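PDB 6GNF: glycogen synthase from Cyanobacterium sp. CLg1, which belongs to the glycogen and starch synthase family, two-domain proteins of the GT-B glycosyltransferase fold, and here carries adenosine-5'-diphosphate and a glycan. Local coordinates for residues Pro430-Pro435 and Ile473-Ile478; Ala365-Ala370 and Glu486-Gly491; Val89-Ser94 and Ile102-His107; Thr74-Pro79 and Leu148-Gly153. One frame throughout, in Å; residues are numbered along the deposited sequence.

Interaction 1 of 4, residues Pro430-Pro435 and Ile473-Ile478; sequences PSRFEP and IPMPKI. With AC1 (4,6-dideoxy-4-{[(1S,4R,5S,6S)-4,5,6-trihydroxy-3-(hydroxymethyl)cyclohex-2-en-1-yl]amino}-alpha-D-glucopyranose), chain D.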
# COMPACT_ATOMS: atom_id res chain seq x y z
N PRO A 430 8.52 -3.28 12.91
CA PRO A 430 8.98 -2.07 13.58
C PRO A 430 8.81 -0.82 12.72
O PRO A 430 9.77 -0.08 12.48
CB PRO A 430 10.46 -2.37 13.83
CG PRO A 430 10.85 -3.19 12.65
CD PRO A 430 9.64 -4.02 12.32
N SER A 431 7.58 -0.58 12.26
CA SER A 431 7.31 0.53 11.36
C SER A 431 7.39 1.87 12.08
O SER A 431 6.99 1.99 13.23
CB SER A 431 5.92 0.38 10.73
OG SER A 431 5.82 -0.84 10.01
N ARG A 432 7.92 2.87 11.39
CA ARG A 432 7.95 4.24 11.90
C ARG A 432 6.62 4.96 11.65
O ARG A 432 6.25 5.85 12.40
CB ARG A 432 9.10 5.02 11.26
CG ARG A 432 10.47 4.51 11.67
CD ARG A 432 11.59 5.40 11.15
NE ARG A 432 12.89 5.04 11.73
CZ ARG A 432 13.76 4.16 11.21
NH1 ARG A 432 13.50 3.53 10.08
NH2 ARG A 432 14.90 3.93 11.84
N PHE A 433 5.94 4.60 10.57
CA PHE A 433 4.54 4.96 10.37
C PHE A 433 3.91 3.86 9.51
O PHE A 433 4.61 3.22 8.71
CB PHE A 433 4.41 6.34 9.72
CG PHE A 433 5.17 6.47 8.43
CD1 PHE A 433 6.52 6.79 8.43
CD2 PHE A 433 4.54 6.25 7.21
CE1 PHE A 433 7.22 6.91 7.24
CE2 PHE A 433 5.23 6.37 6.01
CZ PHE A 433 6.58 6.70 6.03
N GLU A 434 2.61 3.63 9.68
CA GLU A 434 1.94 2.53 8.99
C GLU A 434 0.45 2.80 8.86
O GLU A 434 -0.31 2.54 9.79
CB GLU A 434 2.19 1.22 9.74
CG GLU A 434 1.92 -0.02 8.90
CD GLU A 434 2.90 -0.16 7.76
OE1 GLU A 434 4.08 -0.45 8.06
OE2 GLU A 434 2.50 0.02 6.59
N PRO A 435 0.02 3.34 7.70
CA PRO A 435 -1.38 3.62 7.47
C PRO A 435 -2.32 2.47 7.84
O PRO A 435 -3.33 2.68 8.52
CB PRO A 435 -1.42 3.93 5.97
CG PRO A 435 -0.12 4.60 5.73
CD PRO A 435 0.86 3.89 6.63
N ILE A 473 9.05 3.75 17.37
CA ILE A 473 10.30 3.77 16.62
C ILE A 473 10.48 5.19 16.10
O ILE A 473 9.71 5.63 15.25
CB ILE A 473 10.29 2.78 15.43
CG1 ILE A 473 9.81 1.39 15.87
CG2 ILE A 473 11.67 2.70 14.78
CD1 ILE A 473 10.66 0.72 16.93
N PRO A 474 11.48 5.93 16.61
CA PRO A 474 11.53 7.36 16.30
C PRO A 474 11.89 7.65 14.85
O PRO A 474 12.68 6.93 14.25
CB PRO A 474 12.60 7.89 17.25
CG PRO A 474 13.46 6.71 17.59
CD PRO A 474 12.61 5.48 17.44
N MET A 475 11.27 8.70 14.31
CA MET A 475 11.51 9.13 12.93
C MET A 475 12.81 9.93 12.86
O MET A 475 13.26 10.47 13.86
CB MET A 475 10.36 10.02 12.45
CG MET A 475 9.10 9.28 12.06
SD MET A 475 9.21 8.58 10.39
CE MET A 475 8.97 10.02 9.37
N PRO A 476 13.39 10.05 11.65
CA PRO A 476 14.51 10.97 11.46
C PRO A 476 14.09 12.41 11.79
O PRO A 476 12.93 12.75 11.58
CB PRO A 476 14.85 10.84 9.97
CG PRO A 476 14.14 9.61 9.49
CD PRO A 476 12.96 9.44 10.38
N LYS A 477 15.00 13.24 12.29
CA LYS A 477 14.64 14.62 12.68
C LYS A 477 14.05 15.44 11.53
O LYS A 477 13.25 16.34 11.77
CB LYS A 477 15.82 15.36 13.31
CG LYS A 477 16.10 14.88 14.73
CD LYS A 477 17.22 15.60 15.47
CE LYS A 477 16.80 16.91 16.12
NZ LYS A 477 15.66 16.83 17.08
N ILE A 478 14.47 15.16 10.29
CA ILE A 478 13.78 15.65 9.09
C ILE A 478 13.77 14.55 8.02
O ILE A 478 14.64 13.68 8.03
CB ILE A 478 14.44 16.91 8.49
CG1 ILE A 478 15.93 16.67 8.17
CG2 ILE A 478 14.28 18.10 9.43
CD1 ILE A 478 16.50 17.60 7.13
C1 AC1 D . 2.83 2.91 -3.23
O2 AC1 D . 1.19 4.70 -3.12
C2 AC1 D . 1.48 3.36 -2.68
C4A AC1 D . -1.10 0.34 3.50
C3 AC1 D . 1.43 3.27 -1.16
O3 AC1 D . 0.08 3.53 -0.77
C4 AC1 D . 1.90 1.88 -0.65
N4A AC1 D . 1.87 1.72 0.82
C5 AC1 D . 3.30 1.65 -1.22
O5 AC1 D . 3.25 1.66 -2.65
C6 AC1 D . 3.92 0.33 -0.80
C1B AC1 D . 0.69 1.89 1.68
C2B AC1 D . 0.96 1.74 3.20
O2B AC1 D . 2.34 1.62 3.53
C3B AC1 D . 0.33 0.54 3.88
O3B AC1 D . 0.37 0.73 5.30
O4 AC1 D . -1.50 -0.92 4.04
C5B AC1 D . -1.26 0.36 2.00
C7B AC1 D . -0.44 1.00 1.20
C6B AC1 D . -2.44 -0.36 1.41
O6B AC1 D . -3.61 0.24 1.97
O HOH W 1 6.93 3.56 15.56
O HOH W 2 7.34 6.22 14.76
O HOH W 3 14.72 4.84 14.93
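Arg432 NE gives Pro474 O the one direct hydrogen bond between these two loops (3.2 Å, 150° at the hydrogen), and three waters make the other polar links. The acceptor lies in the guanidinium plane, although the nitrogen itself stands tilted from the plane of the carbonyl. Water 1 joins Ser431 O to Ile473 N, water 2 lies between Arg432 O and Ile473 O, probably donating to both, and water 3 sits between Arg432 NH2 and Pro474 O.

Arginine suits this place because its long aliphatic stem can pack on Ile473 and Met475 while its charged end bonds beyond them. The stem is extended from CG to NE; Arg432 CG lies 3.8 Å from Ile473 CG2, a methyl that also covers one face of the guanidinium, and Arg432 CB rests 3.7 Å from Met475 SD. NH1 is taken by Asn361 O and by a salt bridge to Asp366. The flexible Met475 side chain bends at chi2 and chi3, bringing SD beside the rim of Phe433, 3.8 Å from CD1 and 78° off the ring normal: an edge-on Met-aromatic contact.

Further along, Ser431 OG donates to the anti lone pair of Glu434 OE1 (2.6 Å), which probably helps to orient the carboxylate whose OE2 accepts from O3B of AC1 (2.6 Å) and pairs with Lys363. The 430-435 loop thus leads from strand 426-429 into the ligand pocket, while Pro430 and Ile473 pack against helices 365-370 and 485-503.

Interaction 2 of 4, residues Ala365-Ala370 and Glu486-Gly491; sequences ADVIIA and ELLQQG
Leu488 and Ala370 meet where two helices cross almost perpendicularly in the C-terminal Rossmann-like half of the GT-B fold. The axes of segments 365-370 and 486-491 pass 9.1 Å apart at -81°, so the interface is a compact patch and not a long shared groove.

Leu488 carries it. With CG anti to the backbone N (chi1 -176°), the side chain leaves the flank of its helix and turns in toward its partner. Leu488 CB is still 5.3 Å from Ala370 CB, and contact begins one atom later: Leu488 CG approaches the Ala370 CB methyl to 3.9 Å. The branches then divide. Leu488 CD2 also rests on Ala370 CB (3.8 Å), while Leu488 CD1 spreads toward the preceding turn, where it meets Val367 CG2 loosely and touches Asp366 OD2 at 3.4 Å. A forked leucine can thus reach two successive turns of the other helix, and the small alanine at 370 lets it lie close to the helix surface.

Asp366 OD2 meets the methyl in van der Waals contact; both carboxylate oxygens are hydrogen-bonded elsewhere, OD1 in a salt bridge with Arg432. Behind the interface, Ala365 and Ile368 face the parallel sheet, on which helix 365-370 packs, Ile368 touching Phe355 and Val382. Gln489 takes only a peripheral part, and its OE1 has a weak hydrogen bond to Lys374.

At the other end of the patch the main chain itself is in contact. Glycine suits position 491 because it has no CB to crowd Val367 CG2. The other branch, Val367 CG1, lies 3.6 Å from Gly491 C and 3.7 Å from Gly491 O.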
# COMPACT_ATOMS: atom_id res chain seq x y z
N ALA A 365 13.48 -1.77 8.81
CA ALA A 365 14.41 -2.88 8.58
C ALA A 365 15.81 -2.53 9.10
O ALA A 365 16.52 -3.39 9.64
CB ALA A 365 14.46 -3.23 7.10
N ASP A 366 16.19 -1.26 8.96
CA ASP A 366 17.48 -0.79 9.49
C ASP A 366 17.61 -0.97 11.01
O ASP A 366 18.70 -1.20 11.52
CB ASP A 366 17.76 0.67 9.07
CG ASP A 366 16.76 1.67 9.65
OD1 ASP A 366 15.54 1.38 9.71
OD2 ASP A 366 17.20 2.78 10.02
N VAL A 367 16.48 -0.88 11.71
CA VAL A 367 16.42 -1.11 13.16
C VAL A 367 16.72 -2.56 13.50
O VAL A 367 17.47 -2.85 14.45
CB VAL A 367 15.03 -0.73 13.73
CG1 VAL A 367 14.92 -1.10 15.20
CG2 VAL A 367 14.74 0.75 13.51
N ILE A 368 16.15 -3.49 12.72
CA ILE A 368 16.35 -4.92 12.98
C ILE A 368 17.82 -5.29 12.81
O ILE A 368 18.39 -5.95 13.67
CB ILE A 368 15.48 -5.81 12.06
CG1 ILE A 368 13.99 -5.50 12.24
CG2 ILE A 368 15.73 -7.28 12.36
CD1 ILE A 368 13.09 -6.21 11.25
N ILE A 369 18.42 -4.83 11.72
CA ILE A 369 19.82 -5.10 11.44
C ILE A 369 20.73 -4.51 12.53
O ILE A 369 21.64 -5.18 13.00
CB ILE A 369 20.23 -4.57 10.05
CG1 ILE A 369 19.56 -5.42 8.96
CG2 ILE A 369 21.74 -4.60 9.87
CD1 ILE A 369 19.56 -4.78 7.59
N ALA A 370 20.45 -3.27 12.93
CA ALA A 370 21.23 -2.61 13.97
C ALA A 370 21.05 -3.26 15.35
O ALA A 370 21.91 -3.13 16.21
CB ALA A 370 20.88 -1.13 14.04
N GLU A 486 22.17 7.80 16.98
CA GLU A 486 21.43 8.06 18.21
C GLU A 486 20.00 7.52 18.13
O GLU A 486 19.63 6.65 18.92
CB GLU A 486 21.44 9.58 18.47
CG GLU A 486 20.39 10.12 19.43
CD GLU A 486 20.61 9.68 20.86
OE1 GLU A 486 20.74 10.57 21.72
OE2 GLU A 486 20.65 8.46 21.11
N LEU A 487 19.21 8.06 17.21
CA LEU A 487 17.80 7.69 17.08
C LEU A 487 17.60 6.24 16.63
O LEU A 487 16.64 5.57 17.03
CB LEU A 487 17.08 8.64 16.12
CG LEU A 487 16.93 10.09 16.59
CD1 LEU A 487 16.38 10.96 15.48
CD2 LEU A 487 16.06 10.16 17.84
N LEU A 488 18.53 5.73 15.82
CA LEU A 488 18.53 4.32 15.41
C LEU A 488 18.58 3.41 16.63
O LEU A 488 17.87 2.40 16.69
CB LEU A 488 19.72 4.03 14.49
CG LEU A 488 19.84 2.63 13.88
CD1 LEU A 488 18.62 2.29 13.03
CD2 LEU A 488 21.10 2.52 13.05
N GLN A 489 19.41 3.77 17.60
CA GLN A 489 19.59 2.93 18.78
C GLN A 489 18.38 3.02 19.72
O GLN A 489 18.06 2.05 20.41
CB GLN A 489 20.89 3.30 19.51
CG GLN A 489 21.59 2.11 20.16
CD GLN A 489 21.88 0.98 19.18
OE1 GLN A 489 21.68 -0.19 19.49
NE2 GLN A 489 22.33 1.33 17.97
N GLN A 490 17.68 4.15 19.71
CA GLN A 490 16.43 4.28 20.46
C GLN A 490 15.37 3.36 19.88
O GLN A 490 14.59 2.76 20.62
CB GLN A 490 15.92 5.71 20.43
CG GLN A 490 16.87 6.72 21.04
CD GLN A 490 16.21 8.04 21.36
OE1 GLN A 490 16.60 8.72 22.30
NE2 GLN A 490 15.21 8.42 20.57
N GLY A 491 15.33 3.28 18.55
CA GLY A 491 14.44 2.36 17.86
C GLY A 491 14.73 0.91 18.22
O GLY A 491 13.81 0.13 18.48

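Interaction 3 of 4, residues Val89-Ser94 and Ile102-His107; sequences VRYFHS and IWVDHH. With SO4 (sulfate ion), chain G.
Val89 and Val104 touch through their CG1 methyls (3.7 Å) on the apolar side of an antiparallel beta hairpin. Val104 is the non-hydrogen-bonded partner of Tyr91, whose CD1 meets Ile102 CG2 at 3.9 Å; beta-branched and aromatic residues suit this buried face, which helices 132-144 and 146-149 cover. Beyond them Ile102 CD1 lies over one face of the His93 ring.

Arg90-Asp105 and Phe92-Trp103 form the hydrogen-bonded pairs, each joined by two backbone bonds, and send their side chains to the opposite face. There Trp103 NE1 donates to Ser94 OG (3.1 Å), which lies near the indole plane.

At the polar edge Arg90 bends at chi3 (-59°) and meets Asp105 side-on. Arg90 NE (3.0 Å) and NH2 (2.7 Å) both grip the single oxygen OD2 of Asp105 from the same face of the carboxylate, NH2 well above its plane, while OD1 pairs with Arg64. Phe92 turns its ring edge to the Arg90 guanidinium, with CE1 above one face near the rim. Arg64 and Arg90 share a sulfate, probably from the crystallisation liquor: Arg90 NH2 reaches SO4 O1 at 3.1 Å.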
# COMPACT_ATOMS: atom_id res chain seq x y z
N VAL A 89 -5.29 7.41 -26.08
CA VAL A 89 -5.12 6.13 -25.40
C VAL A 89 -6.06 5.10 -26.03
O VAL A 89 -7.04 5.47 -26.67
CB VAL A 89 -5.34 6.25 -23.88
CG1 VAL A 89 -4.30 7.18 -23.28
CG2 VAL A 89 -6.74 6.75 -23.56
N ARG A 90 -5.68 3.83 -25.96
CA ARG A 90 -6.57 2.72 -26.24
C ARG A 90 -6.94 2.10 -24.90
O ARG A 90 -6.23 2.29 -23.92
CB ARG A 90 -5.90 1.67 -27.12
CG ARG A 90 -5.52 2.15 -28.51
CD ARG A 90 -4.92 1.03 -29.34
NE ARG A 90 -3.73 0.46 -28.72
CZ ARG A 90 -3.16 -0.70 -29.05
NH1 ARG A 90 -3.67 -1.46 -30.02
NH2 ARG A 90 -2.07 -1.12 -28.41
N TYR A 91 -8.09 1.42 -24.85
CA TYR A 91 -8.53 0.74 -23.64
C TYR A 91 -8.56 -0.75 -23.88
O TYR A 91 -9.09 -1.24 -24.88
CB TYR A 91 -9.91 1.22 -23.21
CG TYR A 91 -9.99 2.68 -22.84
CD1 TYR A 91 -9.54 3.14 -21.60
CD2 TYR A 91 -10.56 3.61 -23.70
CE1 TYR A 91 -9.62 4.48 -21.24
CE2 TYR A 91 -10.64 4.96 -23.36
CZ TYR A 91 -10.18 5.39 -22.13
OH TYR A 91 -10.27 6.75 -21.80
N PHE A 92 -7.91 -1.49 -22.99
CA PHE A 92 -8.00 -2.94 -22.96
C PHE A 92 -8.87 -3.30 -21.76
O PHE A 92 -9.02 -2.50 -20.84
CB PHE A 92 -6.62 -3.57 -22.85
CG PHE A 92 -5.84 -3.55 -24.14
CD1 PHE A 92 -5.40 -2.36 -24.68
CD2 PHE A 92 -5.56 -4.72 -24.81
CE1 PHE A 92 -4.69 -2.33 -25.86
CE2 PHE A 92 -4.84 -4.71 -25.99
CZ PHE A 92 -4.41 -3.51 -26.52
N HIS A 93 -9.41 -4.51 -21.78
CA HIS A 93 -10.45 -4.90 -20.84
C HIS A 93 -10.31 -6.36 -20.46
O HIS A 93 -10.17 -7.20 -21.33
CB HIS A 93 -11.82 -4.63 -21.50
CG HIS A 93 -12.99 -4.95 -20.63
ND1 HIS A 93 -14.27 -5.05 -21.13
CD2 HIS A 93 -13.09 -5.20 -19.30
CE1 HIS A 93 -15.10 -5.35 -20.15
NE2 HIS A 93 -14.41 -5.45 -19.03
N SER A 94 -10.27 -6.63 -19.16
CA SER A 94 -10.41 -8.00 -18.66
C SER A 94 -11.51 -8.06 -17.61
O SER A 94 -11.91 -7.03 -17.07
CB SER A 94 -9.08 -8.56 -18.13
OG SER A 94 -8.48 -7.74 -17.15
N ILE A 102 -10.14 -2.32 -16.48
CA ILE A 102 -9.88 -1.55 -17.68
C ILE A 102 -8.44 -1.08 -17.61
O ILE A 102 -8.00 -0.53 -16.59
CB ILE A 102 -10.80 -0.32 -17.76
CG1 ILE A 102 -12.27 -0.71 -17.53
CG2 ILE A 102 -10.61 0.40 -19.09
CD1 ILE A 102 -12.77 -1.80 -18.43
N TRP A 103 -7.72 -1.26 -18.70
CA TRP A 103 -6.31 -0.91 -18.75
C TRP A 103 -6.06 0.15 -19.81
O TRP A 103 -6.40 -0.03 -20.98
CB TRP A 103 -5.48 -2.13 -19.08
CG TRP A 103 -5.82 -3.32 -18.25
CD1 TRP A 103 -6.49 -4.43 -18.66
CD2 TRP A 103 -5.48 -3.53 -16.88
NE1 TRP A 103 -6.59 -5.32 -17.63
CE2 TRP A 103 -5.97 -4.81 -16.53
CE3 TRP A 103 -4.80 -2.79 -15.92
CZ2 TRP A 103 -5.83 -5.34 -15.26
CZ3 TRP A 103 -4.65 -3.32 -14.63
CH2 TRP A 103 -5.17 -4.59 -14.32
N VAL A 104 -5.45 1.25 -19.40
CA VAL A 104 -5.18 2.36 -20.28
C VAL A 104 -3.86 2.11 -21.00
O VAL A 104 -2.81 2.03 -20.37
CB VAL A 104 -5.10 3.67 -19.48
CG1 VAL A 104 -4.89 4.85 -20.42
CG2 VAL A 104 -6.36 3.86 -18.65
N ASP A 105 -3.92 2.02 -22.32
CA ASP A 105 -2.77 1.65 -23.12
C ASP A 105 -2.14 2.86 -23.81
O ASP A 105 -2.81 3.61 -24.52
CB ASP A 105 -3.15 0.62 -24.16
CG ASP A 105 -1.98 0.20 -25.04
OD1 ASP A 105 -1.00 -0.42 -24.57
OD2 ASP A 105 -2.03 0.52 -26.26
N HIS A 106 -0.84 3.02 -23.63
CA HIS A 106 -0.06 4.07 -24.27
C HIS A 106 1.41 3.70 -24.22
O HIS A 106 1.85 3.05 -23.28
CB HIS A 106 -0.27 5.41 -23.56
CG HIS A 106 0.13 6.59 -24.37
ND1 HIS A 106 1.44 7.01 -24.48
CD2 HIS A 106 -0.60 7.44 -25.13
CE1 HIS A 106 1.50 8.07 -25.27
NE2 HIS A 106 0.28 8.35 -25.68
N HIS A 107 2.17 4.16 -25.20
CA HIS A 107 3.60 3.89 -25.29
C HIS A 107 4.35 4.21 -23.97
O HIS A 107 5.22 3.46 -23.58
CB HIS A 107 4.18 4.63 -26.53
CG HIS A 107 5.66 4.79 -26.52
ND1 HIS A 107 6.52 3.83 -27.02
CD2 HIS A 107 6.45 5.84 -26.15
CE1 HIS A 107 7.77 4.26 -26.93
NE2 HIS A 107 7.75 5.47 -26.40
S SO4 G . -0.57 -4.74 -28.53
O1 SO4 G . -1.43 -3.93 -29.43
O2 SO4 G . 0.17 -3.89 -27.56
O3 SO4 G . 0.41 -5.46 -29.36
O4 SO4 G . -1.40 -5.71 -27.78

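Interaction 4 of 4, residues Thr74-Pro79 and Leu148-Gly153; sequences TEIIQP and LLVPLG
Ile76 and Leu149 form the main apolar contact at the surface of the N-terminal domain, joining strand 72-82, the edge strand of its mixed sheet, to the end of helix 146-149. Their side chains cross at a slant, with Ile76 CG2 3.8 Å from Leu149 CD1. The longer arm of Ile76 reaches further along the segment that follows the helix: Ile76 CD1 lies 3.9 Å from Val150 CG2 and touches the ring of Pro151 at CD (4.1 Å). A branched isoleucine suits the place because one arm meets the Leu149 side chain, while the other reaches Leu149 O and the chain that leaves the helix. Thr74 adds a distant methyl contact, CG2 to Val150 CG1.

A second group sets carbon against oxygen. Ile76 CD1 lies 3.5 Å from Leu149 O, a carbonyl near the helix end. Gln78, with CG anti to the backbone N (chi1 175°) and a bend at chi2, brings OE1 to within 3.4 Å of Leu149 CD1, the two side chains meeting nearly at right angles. These are van der Waals approaches.

Hydrogen bonds act within the strand and its sheet. Thr74 OG1 accepts from Ile76 N (3.1 Å, 161°), an ST turn around Glu75, whose backbone adopts a left-handed conformation. The same hydroxyl donates to Tyr91 O on the neighbouring strand, so threonine ties the turn to the sheet while its methyl faces Val150.

Polar bonding thus fixes the shape of the strand, whereas the helix end is held to it by the fit of aliphatic groups, with no directional bond between the segments.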
# COMPACT_ATOMS: atom_id res chain seq x y z
N THR A 74 -10.49 -3.22 -26.73
CA THR A 74 -11.89 -2.83 -26.93
C THR A 74 -12.10 -2.09 -28.24
O THR A 74 -13.23 -1.88 -28.66
CB THR A 74 -12.38 -1.90 -25.83
OG1 THR A 74 -11.71 -0.64 -25.95
CG2 THR A 74 -12.16 -2.52 -24.43
N GLU A 75 -11.01 -1.66 -28.88
CA GLU A 75 -11.03 -0.86 -30.11
C GLU A 75 -11.47 0.59 -29.87
O GLU A 75 -11.59 1.38 -30.81
CB GLU A 75 -11.88 -1.50 -31.20
CG GLU A 75 -11.36 -2.88 -31.60
CD GLU A 75 -10.14 -2.80 -32.53
OE1 GLU A 75 -9.53 -3.86 -32.77
OE2 GLU A 75 -9.80 -1.69 -33.03
N ILE A 76 -11.67 0.96 -28.62
CA ILE A 76 -12.00 2.32 -28.28
C ILE A 76 -10.72 3.14 -28.21
O ILE A 76 -9.71 2.69 -27.67
CB ILE A 76 -12.70 2.39 -26.91
CG1 ILE A 76 -13.99 1.57 -26.93
CG2 ILE A 76 -12.99 3.83 -26.52
CD1 ILE A 76 -14.52 1.21 -25.56
N ILE A 77 -10.75 4.35 -28.77
CA ILE A 77 -9.66 5.31 -28.62
C ILE A 77 -10.22 6.60 -28.05
O ILE A 77 -11.35 6.97 -28.36
CB ILE A 77 -8.94 5.62 -29.95
CG1 ILE A 77 -9.88 6.32 -30.93
CG2 ILE A 77 -8.36 4.35 -30.54
CD1 ILE A 77 -9.34 6.43 -32.34
N GLN A 78 -9.47 7.23 -27.17
CA GLN A 78 -9.91 8.45 -26.51
C GLN A 78 -8.78 9.48 -26.55
O GLN A 78 -7.68 9.19 -26.11
CB GLN A 78 -10.28 8.12 -25.07
CG GLN A 78 -10.64 9.31 -24.21
CD GLN A 78 -11.79 10.11 -24.80
OE1 GLN A 78 -12.63 9.58 -25.52
NE2 GLN A 78 -11.75 11.41 -24.59
N PRO A 79 -9.06 10.69 -27.07
CA PRO A 79 -8.03 11.73 -27.01
C PRO A 79 -7.80 12.24 -25.59
O PRO A 79 -8.75 12.45 -24.84
CB PRO A 79 -8.57 12.84 -27.93
CG PRO A 79 -10.02 12.58 -28.05
CD PRO A 79 -10.22 11.11 -27.89
N LEU A 148 -18.22 6.24 -19.56
CA LEU A 148 -19.04 6.68 -20.69
C LEU A 148 -18.85 5.81 -21.93
O LEU A 148 -19.75 5.73 -22.76
CB LEU A 148 -18.71 8.13 -21.05
CG LEU A 148 -18.80 9.16 -19.92
CD1 LEU A 148 -18.31 10.52 -20.40
CD2 LEU A 148 -20.21 9.26 -19.38
N LEU A 149 -17.71 5.13 -22.05
CA LEU A 149 -17.30 4.50 -23.31
C LEU A 149 -17.20 2.99 -23.30
O LEU A 149 -17.54 2.33 -24.28
CB LEU A 149 -15.93 5.05 -23.73
CG LEU A 149 -15.81 6.48 -24.24
CD1 LEU A 149 -14.36 6.81 -24.58
CD2 LEU A 149 -16.74 6.77 -25.40
N VAL A 150 -16.75 2.42 -22.19
CA VAL A 150 -16.36 1.00 -22.17
C VAL A 150 -17.50 0.09 -21.70
O VAL A 150 -17.88 0.12 -20.53
CB VAL A 150 -15.12 0.79 -21.28
CG1 VAL A 150 -14.70 -0.67 -21.27
CG2 VAL A 150 -13.96 1.66 -21.77
N PRO A 151 -18.01 -0.79 -22.58
CA PRO A 151 -19.06 -1.71 -22.15
C PRO A 151 -18.52 -2.76 -21.20
O PRO A 151 -17.51 -3.41 -21.47
CB PRO A 151 -19.53 -2.36 -23.45
CG PRO A 151 -18.36 -2.25 -24.37
CD PRO A 151 -17.63 -1.00 -23.99
N LEU A 152 -19.24 -2.98 -20.11
CA LEU A 152 -18.76 -3.79 -19.01
C LEU A 152 -19.42 -5.15 -19.00
O LEU A 152 -20.28 -5.46 -19.82
CB LEU A 152 -19.02 -3.06 -17.68
CG LEU A 152 -18.42 -1.68 -17.54
CD1 LEU A 152 -18.79 -1.06 -16.20
CD2 LEU A 152 -16.90 -1.71 -17.69
N GLY A 153 -18.98 -5.99 -18.08
CA GLY A 153 -19.51 -7.34 -17.93
C GLY A 153 -18.76 -8.32 -18.79
O GLY A 153 -17.82 -7.95 -19.51

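From the N terminus, strand 72-82 opens interaction 4, whose loop closes at 148-153, the end of helix 146-149 and the loop that follows. Interaction 3, the hairpin 89-94 with 102-107, is nested inside it; strands 72-82 and 85-96 are neighbours in the nine-stranded sheet, and the two contact centres lie about 9 Å apart. After both have closed, helix 365-370 opens interaction 2, which ends in helix 485-503 and encloses interaction 1, 430-435 with 473-478. That second pair also touches, where loop 473-478 packs on helix 485-503, and binds loops and helices around the six-stranded sheet. The pairs lie on opposite sides of the chain's centre.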